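Local structure of double Glycine Motif Protease domain from AMS/PCAT Transporter (Lachnospiraceae bacterium C6A11, 6MPZ) at residues T10-M22 with K106-K120. The protein probably cleaves leader peptides behind a double glycine motif as the C39-family cysteine protease domain of a peptide-exporting AMS/PCAT transporter. Residues are numbered along the deposited sequence; the frame is centred on the assembly and turned at random.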
ATOM      1  N   THR A  10       3.148  14.587  -1.289  1.00 38.04           N
ATOM      2  CA  THR A  10       4.560  14.446  -0.938  1.00 38.93           C
ATOM      3  C   THR A  10       4.935  15.129   0.367  1.00 43.89           C
ATOM      4  O   THR A  10       6.064  14.957   0.806  1.00 41.48           O
ATOM      5  CB  THR A  10       5.440  15.060  -2.013  1.00 38.26           C
ATOM      6  OG1 THR A  10       5.484  16.464  -1.822  1.00 40.22           O
ATOM      7  CG2 THR A  10       4.897  14.784  -3.411  1.00 39.53           C
ATOM      8  N   ARG A  11       4.022  15.914   0.969  1.00 54.05           N
ATOM      9  CA  ARG A  11       4.361  16.795   2.112  1.00 57.98           C
ATOM     10  C   ARG A  11       3.793  16.309   3.441  1.00 57.37           C
ATOM     11  O   ARG A  11       4.558  15.931   4.319  1.00 75.57           O
ATOM     12  CB  ARG A  11       3.918  18.226   1.845  1.00 63.19           C
ATOM     13  CG  ARG A  11       4.980  19.273   2.252  1.00 69.82           C
ATOM     14  CD  ARG A  11       5.588  20.137   1.150  1.00 73.20           C
ATOM     15  NE  ARG A  11       6.969  19.789   0.767  1.00 79.45           N
ATOM     16  CZ  ARG A  11       7.697  20.422  -0.148  1.00 80.41           C
ATOM     17  NH1 ARG A  11       7.232  21.491  -0.795  1.00 84.95           N
ATOM     18  NH2 ARG A  11       8.927  19.986  -0.417  1.00 74.47           N
ATOM     19  N   GLY A  12       2.481  16.322   3.603  1.00 54.83           N
ATOM     20  CA  GLY A  12       1.882  15.962   4.895  1.00 52.51           C
ATOM     21  C   GLY A  12       1.302  14.579   4.805  1.00 48.15           C
ATOM     22  O   GLY A  12       1.990  13.667   4.447  1.00 47.67           O
ATOM     23  N   ARG A  13       0.015  14.451   5.086  1.00 49.59           N
ATOM     24  CA  ARG A  13      -0.672  13.180   5.083  1.00 48.82           C
ATOM     25  C   ARG A  13      -1.796  13.206   4.048  1.00 48.49           C
ATOM     26  O   ARG A  13      -2.389  14.245   3.791  1.00 49.67           O
ATOM     27  CB  ARG A  13      -1.216  12.874   6.467  1.00 47.22           C
ATOM     28  CG  ARG A  13      -0.113  12.757   7.498  1.00 53.64           C
ATOM     29  CD  ARG A  13      -0.649  12.679   8.929  1.00 55.83           C
ATOM     30  NE  ARG A  13      -1.231  13.949   9.363  1.00 56.12           N
ATOM     31  CZ  ARG A  13      -2.146  14.090  10.322  1.00 62.46           C
ATOM     32  NH1 ARG A  13      -2.616  13.039  11.026  1.00 66.45           N
ATOM     33  NH2 ARG A  13      -2.591  15.315  10.613  1.00 61.78           N
ATOM     34  N   ALA A  14      -2.058  12.046   3.448  1.00 43.98           N
ATOM     35  CA  ALA A  14      -3.165  11.856   2.495  1.00 40.71           C
ATOM     36  C   ALA A  14      -4.417  11.491   3.291  1.00 40.54           C
ATOM     37  O   ALA A  14      -4.351  10.723   4.277  1.00 35.80           O
ATOM     38  CB  ALA A  14      -2.859  10.753   1.507  1.00 37.30           C
ATOM     39  N   LYS A  15      -5.562  12.082   2.898  1.00 36.50           N
ATOM     40  CA  LYS A  15      -6.841  11.705   3.455  1.00 41.88           C
ATOM     41  C   LYS A  15      -7.310  10.474   2.690  1.00 34.39           C
ATOM     42  O   LYS A  15      -7.593  10.565   1.538  1.00 32.91           O
ATOM     43  CB  LYS A  15      -7.849  12.854   3.383  1.00 46.24           C
ATOM     44  CG  LYS A  15      -7.569  13.903   4.468  1.00 51.55           C
ATOM     45  CD  LYS A  15      -8.353  15.196   4.303  1.00 63.99           C
ATOM     46  CE  LYS A  15      -9.827  15.008   4.677  1.00 69.34           C
ATOM     47  NZ  LYS A  15     -10.568  16.293   4.602  1.00 70.53           N
ATOM     48  N   VAL A  16      -7.362   9.332   3.359  1.00 31.40           N
ATOM     49  CA  VAL A  16      -7.695   8.045   2.708  1.00 31.26           C
ATOM     50  C   VAL A  16      -8.780   7.343   3.494  1.00 28.27           C
ATOM     51  O   VAL A  16      -8.624   7.122   4.693  1.00 27.73           O
ATOM     52  CB  VAL A  16      -6.468   7.076   2.626  1.00 32.74           C
ATOM     53  CG1 VAL A  16      -6.809   5.822   1.834  1.00 31.17           C
ATOM     54  CG2 VAL A  16      -5.279   7.763   1.960  1.00 33.08           C
ATOM     55  N   PRO A  17      -9.865   6.936   2.806  1.00 29.50           N
ATOM     56  CA  PRO A  17     -10.937   6.262   3.517  1.00 27.90           C
ATOM     57  C   PRO A  17     -10.514   4.905   4.051  1.00 31.53           C
ATOM     58  O   PRO A  17      -9.669   4.235   3.425  1.00 30.56           O
ATOM     59  CB  PRO A  17     -12.036   6.129   2.472  1.00 29.36           C
ATOM     60  CG  PRO A  17     -11.410   6.377   1.157  1.00 29.96           C
ATOM     61  CD  PRO A  17     -10.152   7.122   1.366  1.00 27.84           C
ATOM     62  N   VAL A  18     -11.051   4.542   5.215  1.00 29.01           N
ATOM     63  CA  VAL A  18     -10.849   3.231   5.804  1.00 32.44           C
ATOM     64  C   VAL A  18     -11.738   2.114   5.173  1.00 32.17           C
ATOM     65  O   VAL A  18     -12.950   2.249   5.156  1.00 35.02           O
ATOM     66  CB  VAL A  18     -11.129   3.306   7.324  1.00 35.01           C
ATOM     67  CG1 VAL A  18     -11.124   1.908   7.980  1.00 36.85           C
ATOM     68  CG2 VAL A  18     -10.114   4.232   7.972  1.00 34.21           C
ATOM     69  N   ILE A  19     -11.107   1.040   4.646  1.00 31.41           N
ATOM     70  CA  ILE A  19     -11.780  -0.204   4.191  1.00 30.76           C
ATOM     71  C   ILE A  19     -11.168  -1.355   4.959  1.00 32.98           C
ATOM     72  O   ILE A  19      -9.940  -1.512   4.947  1.00 34.21           O
ATOM     73  CB  ILE A  19     -11.588  -0.484   2.696  1.00 31.34           C
ATOM     74  CG1 ILE A  19     -12.217   0.607   1.872  1.00 31.06           C
ATOM     75  CG2 ILE A  19     -12.232  -1.820   2.296  1.00 36.29           C
ATOM     76  CD1 ILE A  19     -11.949   0.536   0.381  1.00 31.30           C
ATOM     77  N   MET A  20     -11.987  -2.138   5.652  1.00 35.68           N
ATOM     78  CA  MET A  20     -11.481  -3.253   6.466  1.00 42.51           C
ATOM     79  C   MET A  20     -11.395  -4.485   5.581  1.00 46.49           C
ATOM     80  O   MET A  20     -12.174  -4.634   4.618  1.00 55.31           O
ATOM     81  CB  MET A  20     -12.383  -3.510   7.668  1.00 45.60           C
ATOM     82  CG  MET A  20     -12.592  -2.303   8.580  1.00 46.13           C
ATOM     83  SD  MET A  20     -11.099  -1.821   9.488  1.00 50.92           S
ATOM     84  CE  MET A  20     -10.832  -3.216  10.595  1.00 50.94           C
ATOM     85  N   GLN A  21     -10.429  -5.363   5.863  1.00 44.04           N
ATOM     86  CA  GLN A  21     -10.423  -6.677   5.213  1.00 41.45           C
ATOM     87  C   GLN A  21     -11.601  -7.472   5.784  1.00 43.24           C
ATOM     88  O   GLN A  21     -11.810  -7.472   7.010  1.00 34.90           O
ATOM     89  CB  GLN A  21      -9.113  -7.422   5.435  1.00 38.41           C
ATOM     90  CG  GLN A  21      -8.835  -7.858   6.874  1.00 36.50           C
ATOM     91  CD  GLN A  21      -7.387  -8.234   7.109  1.00 35.20           C
ATOM     92  OE1 GLN A  21      -6.553  -8.076   6.245  1.00 32.77           O
ATOM     93  NE2 GLN A  21      -7.086  -8.729   8.297  1.00 35.04           N
ATOM     94  N   MET A  22     -12.376  -8.128   4.910  1.00 45.44           N
ATOM     95  CA  MET A  22     -13.509  -8.968   5.371  1.00 49.38           C
ATOM     96  C   MET A  22     -13.028 -10.279   5.959  1.00 44.55           C
ATOM     97  O   MET A  22     -13.668 -10.816   6.837  1.00 47.65           O
ATOM     98  CB  MET A  22     -14.506  -9.230   4.250  1.00 55.13           C
ATOM     99  CG  MET A  22     -15.228  -7.948   3.801  1.00 60.23           C
ATOM    100  SD  MET A  22     -15.877  -6.766   5.075  1.00 75.82           S
ATOM    101  CE  MET A  22     -16.582  -7.682   6.465  1.00 69.91           C
ATOM    102  N   LYS A 106      -0.385   6.632   4.952  1.00 26.50           N
ATOM    103  CA  LYS A 106      -0.945   7.924   4.616  1.00 28.21           C
ATOM    104  C   LYS A 106       0.056   9.060   4.766  1.00 29.17           C
ATOM    105  O   LYS A 106      -0.081  10.070   4.073  1.00 28.02           O
ATOM    106  CB  LYS A 106      -2.160   8.224   5.471  1.00 29.78           C
ATOM    107  CG  LYS A 106      -3.307   7.238   5.263  1.00 28.18           C
ATOM    108  CD  LYS A 106      -4.494   7.603   6.121  1.00 26.29           C
ATOM    109  CE  LYS A 106      -4.202   7.234   7.556  1.00 31.04           C
ATOM    110  NZ  LYS A 106      -5.312   7.544   8.446  1.00 34.50           N
ATOM    111  N   GLY A 107       1.056   8.861   5.634  1.00 27.75           N
ATOM    112  CA  GLY A 107       2.180   9.779   5.838  1.00 25.43           C
ATOM    113  C   GLY A 107       2.669   9.750   7.265  1.00 26.56           C
ATOM    114  O   GLY A 107       2.312   8.854   8.031  1.00 25.01           O
ATOM    115  N   PHE A 108       3.426  10.789   7.619  1.00 30.15           N
ATOM    116  CA  PHE A 108       4.079  10.950   8.929  1.00 29.96           C
ATOM    117  C   PHE A 108       3.767  12.333   9.495  1.00 31.26           C
ATOM    118  O   PHE A 108       3.584  13.300   8.732  1.00 28.18           O
ATOM    119  CB  PHE A 108       5.584  10.814   8.760  1.00 30.46           C
ATOM    120  CG  PHE A 108       6.023   9.466   8.217  1.00 30.65           C
ATOM    121  CD1 PHE A 108       6.176   8.359   9.064  1.00 32.93           C
ATOM    122  CD2 PHE A 108       6.298   9.301   6.857  1.00 32.26           C
ATOM    123  CE1 PHE A 108       6.562   7.133   8.572  1.00 29.57           C
ATOM    124  CE2 PHE A 108       6.686   8.060   6.353  1.00 32.24           C
ATOM    125  CZ  PHE A 108       6.830   6.984   7.206  1.00 30.93           C
ATOM    126  N   LYS A 109       3.630  12.413  10.816  1.00 29.81           N
ATOM    127  CA  LYS A 109       3.643  13.695  11.509  1.00 36.59           C
ATOM    128  C   LYS A 109       4.188  13.488  12.914  1.00 37.96           C
ATOM    129  O   LYS A 109       3.777  12.566  13.617  1.00 34.48           O
ATOM    130  CB  LYS A 109       2.246  14.304  11.576  1.00 40.64           C
ATOM    131  CG  LYS A 109       2.158  15.715  12.152  1.00 43.02           C
ATOM    132  CD  LYS A 109       0.726  16.028  12.636  1.00 47.46           C
ATOM    133  CE  LYS A 109       0.288  17.401  12.180  1.00 54.16           C
ATOM    134  NZ  LYS A 109       0.482  17.706  10.712  1.00 53.64           N
ATOM    135  N   GLY A 110       5.121  14.350  13.315  1.00 37.30           N
ATOM    136  CA  GLY A 110       5.784  14.204  14.607  1.00 37.98           C
ATOM    137  C   GLY A 110       6.465  12.866  14.771  1.00 38.39           C
ATOM    138  O   GLY A 110       7.153  12.416  13.867  1.00 37.37           O
ATOM    139  N   LYS A 111       6.248  12.226  15.925  1.00 40.56           N
ATOM    140  CA  LYS A 111       6.804  10.934  16.257  1.00 46.10           C
ATOM    141  C   LYS A 111       5.904   9.773  15.815  1.00 43.63           C
ATOM    142  O   LYS A 111       5.930   8.715  16.436  1.00 40.28           O
ATOM    143  CB  LYS A 111       7.067  10.887  17.765  1.00 51.98           C
ATOM    144  CG  LYS A 111       8.270  11.774  18.131  1.00 56.33           C
ATOM    145  CD  LYS A 111       7.936  13.188  18.568  1.00 63.19           C
ATOM    146  CE  LYS A 111       7.835  13.260  20.086  1.00 69.93           C
ATOM    147  NZ  LYS A 111       9.149  13.020  20.783  1.00 70.99           N
ATOM    148  N   TYR A 112       5.099   9.995  14.778  1.00 42.01           N
ATOM    149  CA  TYR A 112       3.977   9.079  14.423  1.00 43.53           C
ATOM    150  C   TYR A 112       3.846   8.868  12.903  1.00 37.88           C
ATOM    151  O   TYR A 112       3.971   9.823  12.103  1.00 35.06           O
ATOM    152  CB  TYR A 112       2.633   9.561  15.028  1.00 44.96           C
ATOM    153  CG  TYR A 112       2.619   9.454  16.525  1.00 50.00           C
ATOM    154  CD1 TYR A 112       2.455   8.234  17.128  1.00 54.21           C
ATOM    155  CD2 TYR A 112       2.828  10.574  17.346  1.00 51.71           C
ATOM    156  CE1 TYR A 112       2.471   8.104  18.509  1.00 57.98           C
ATOM    157  CE2 TYR A 112       2.912  10.440  18.717  1.00 51.52           C
ATOM    158  CZ  TYR A 112       2.716   9.206  19.297  1.00 54.36           C
ATOM    159  OH  TYR A 112       2.755   9.019  20.654  1.00 50.69           O
ATOM    160  N   ALA A 113       3.596   7.612  12.540  1.00 37.29           N
ATOM    161  CA  ALA A 113       3.189   7.218  11.189  1.00 38.24           C
ATOM    162  C   ALA A 113       1.676   6.991  11.185  1.00 37.33           C
ATOM    163  O   ALA A 113       1.117   6.423  12.138  1.00 36.82           O
ATOM    164  CB  ALA A 113       3.894   5.929  10.784  1.00 40.38           C
ATOM    165  N   TYR A 114       1.030   7.439  10.117  1.00 36.23           N
ATOM    166  CA  TYR A 114      -0.429   7.354   9.976  1.00 38.32           C
ATOM    167  C   TYR A 114      -0.813   6.344   8.871  1.00 33.87           C
ATOM    168  O   TYR A 114      -0.555   6.549   7.656  1.00 32.27           O
ATOM    169  CB  TYR A 114      -1.017   8.743   9.716  1.00 40.85           C
ATOM    170  CG  TYR A 114      -0.922   9.629  10.929  1.00 44.88           C
ATOM    171  CD1 TYR A 114       0.273  10.287  11.237  1.00 42.30           C
ATOM    172  CD2 TYR A 114      -2.003   9.770  11.810  1.00 48.12           C
ATOM    173  CE1 TYR A 114       0.375  11.097  12.378  1.00 45.06           C
ATOM    174  CE2 TYR A 114      -1.906  10.576  12.947  1.00 47.34           C
ATOM    175  CZ  TYR A 114      -0.717  11.228  13.230  1.00 45.22           C
ATOM    176  OH  TYR A 114      -0.643  11.998  14.349  1.00 49.79           O
ATOM    177  N   ILE A 115      -1.487   5.298   9.320  1.00 29.76           N
ATOM    178  CA  ILE A 115      -1.737   4.090   8.559  1.00 30.88           C
ATOM    179  C   ILE A 115      -3.236   3.739   8.594  1.00 33.33           C
ATOM    180  O   ILE A 115      -3.925   4.012   9.582  1.00 34.59           O
ATOM    181  CB  ILE A 115      -0.837   2.989   9.161  1.00 35.18           C
ATOM    182  CG1 ILE A 115       0.606   3.200   8.670  1.00 32.70           C
ATOM    183  CG2 ILE A 115      -1.328   1.595   8.873  1.00 39.71           C
ATOM    184  CD1 ILE A 115       1.633   2.449   9.442  1.00 34.03           C
ATOM    185  N   ASN A 116      -3.739   3.216   7.481  1.00 30.84           N
ATOM    186  CA  ASN A 116      -5.025   2.475   7.450  1.00 31.03           C
ATOM    187  C   ASN A 116      -4.641   1.018   7.363  1.00 31.93           C
ATOM    188  O   ASN A 116      -4.180   0.554   6.332  1.00 31.66           O
ATOM    189  CB  ASN A 116      -5.880   2.904   6.235  1.00 30.49           C
ATOM    190  CG  ASN A 116      -6.595   4.249   6.451  1.00 30.60           C
ATOM    191  OD1 ASN A 116      -6.611   4.780   7.579  1.00 29.30           O
ATOM    192  ND2 ASN A 116      -7.153   4.829   5.359  1.00 28.03           N
ATOM    193  N   ASP A 117      -4.737   0.340   8.503  1.00 35.62           N
ATOM    194  CA  ASP A 117      -4.462  -1.065   8.623  1.00 34.88           C
ATOM    195  C   ASP A 117      -5.781  -1.834   8.339  1.00 37.47           C
ATOM    196  O   ASP A 117      -6.765  -1.644   9.049  1.00 35.87           O
ATOM    197  CB  ASP A 117      -3.970  -1.371  10.041  1.00 32.70           C
ATOM    198  CG  ASP A 117      -3.616  -2.839  10.238  1.00 36.21           C
ATOM    199  OD1 ASP A 117      -4.142  -3.764   9.542  1.00 34.36           O
ATOM    200  OD2 ASP A 117      -2.782  -3.087  11.112  1.00 37.26           O
ATOM    201  N   PRO A 118      -5.802  -2.719   7.315  1.00 36.25           N
ATOM    202  CA  PRO A 118      -7.058  -3.441   6.991  1.00 33.61           C
ATOM    203  C   PRO A 118      -7.591  -4.339   8.118  1.00 35.02           C
ATOM    204  O   PRO A 118      -8.780  -4.651   8.131  1.00 32.19           O
ATOM    205  CB  PRO A 118      -6.695  -4.262   5.756  1.00 33.21           C
ATOM    206  CG  PRO A 118      -5.469  -3.665   5.208  1.00 35.01           C
ATOM    207  CD  PRO A 118      -4.738  -2.996   6.339  1.00 36.75           C
ATOM    208  N   ALA A 119      -6.722  -4.738   9.045  1.00 38.37           N
ATOM    209  CA  ALA A 119      -7.120  -5.504  10.242  1.00 37.78           C
ATOM    210  C   ALA A 119      -7.578  -4.649  11.401  1.00 42.03           C
ATOM    211  O   ALA A 119      -8.216  -5.165  12.299  1.00 44.17           O
ATOM    212  CB  ALA A 119      -5.973  -6.397  10.710  1.00 34.76           C
ATOM    213  N   LYS A 120      -7.209  -3.364  11.433  1.00 50.07           N
ATOM    214  CA  LYS A 120      -7.495  -2.519  12.605  1.00 50.66           C
ATOM    215  C   LYS A 120      -8.206  -1.210  12.329  1.00 47.98           C
ATOM    216  O   LYS A 120      -8.757  -0.669  13.250  1.00 55.11           O
ATOM    217  CB  LYS A 120      -6.199  -2.277  13.404  1.00 51.85           C
ATOM    218  CG  LYS A 120      -5.655  -3.563  14.020  1.00 58.22           C
ATOM    219  CD  LYS A 120      -4.655  -3.326  15.147  1.00 65.66           C
ATOM    220  CE  LYS A 120      -3.318  -2.777  14.664  1.00 71.98           C
ATOM    221  NZ  LYS A 120      -2.678  -1.943  15.722  1.00 71.36           N
TER
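The N-terminal run 10-22, extended from Arg13 to Gln21, lies across the antiparallel hairpin of strands 101-109 and 112-117, with Arg13 over Tyr114 at one end and Gln21 against Pro118 at the other. A turn about its CG-CD bond (chi3 -70°) folds Arg13 over the tyrosine ring: CZ stands 4.3 Å from the Tyr114 centroid, a cation-pi contact almost on the ring normal, while CD makes a CH-pi contact with the same face. The guanidinium is not stacked flat, its plane lying 61° from the ring; NH1 dips to 3.2 Å from Tyr114 CE2. Lys109 CD lies over one guanidinium face near its rim, leaving Lys109 NZ 3.9 Å from Arg13 NH2, two like charges. Beside this pair, Ala14 N donates to Lys106 O at 2.9 Å. Lys106 and Gly107 together face Tyr114 in a classic beta bulge, and Gly107 passes directly against the backbone of Gly12 and Arg13.

Midway, Asn116 bridges the two segments. Its ND2 gives a 2.8 Å bond to Val16 O, within the amide's own plane but from above the carbonyl plane, and its OD1 accepts from Lys106 NZ; a carbonyl and an ammonium as partners are consistent with this orientation of the amide. Val18 CG2 rests on OD1. The next residue, Asp117, bonds His101 through OD1, consistent with the Cys-His-Asp triad of C39 peptidases, with Cys27 on the helix that follows run 10-22. The same OD1 accepts from Ala119 N in an Asx turn at the start of the loop met by Met20 and Gln21. Here Gln21 N donates to Pro118 O at 2.9 Å, and Met20 curls CE to 3.6 Å from Ala119 C. With CG between its backbone N and carbonyl carbon (chi1 67°), Gln21 lays CG against Pro118 O and NE2 beside Ala119 CB; touching Cys27, His101 and the bound peptide's backbone, six residues before Cys27, it is consistent with the oxyanion-hole glutamine of papain-like peptidases.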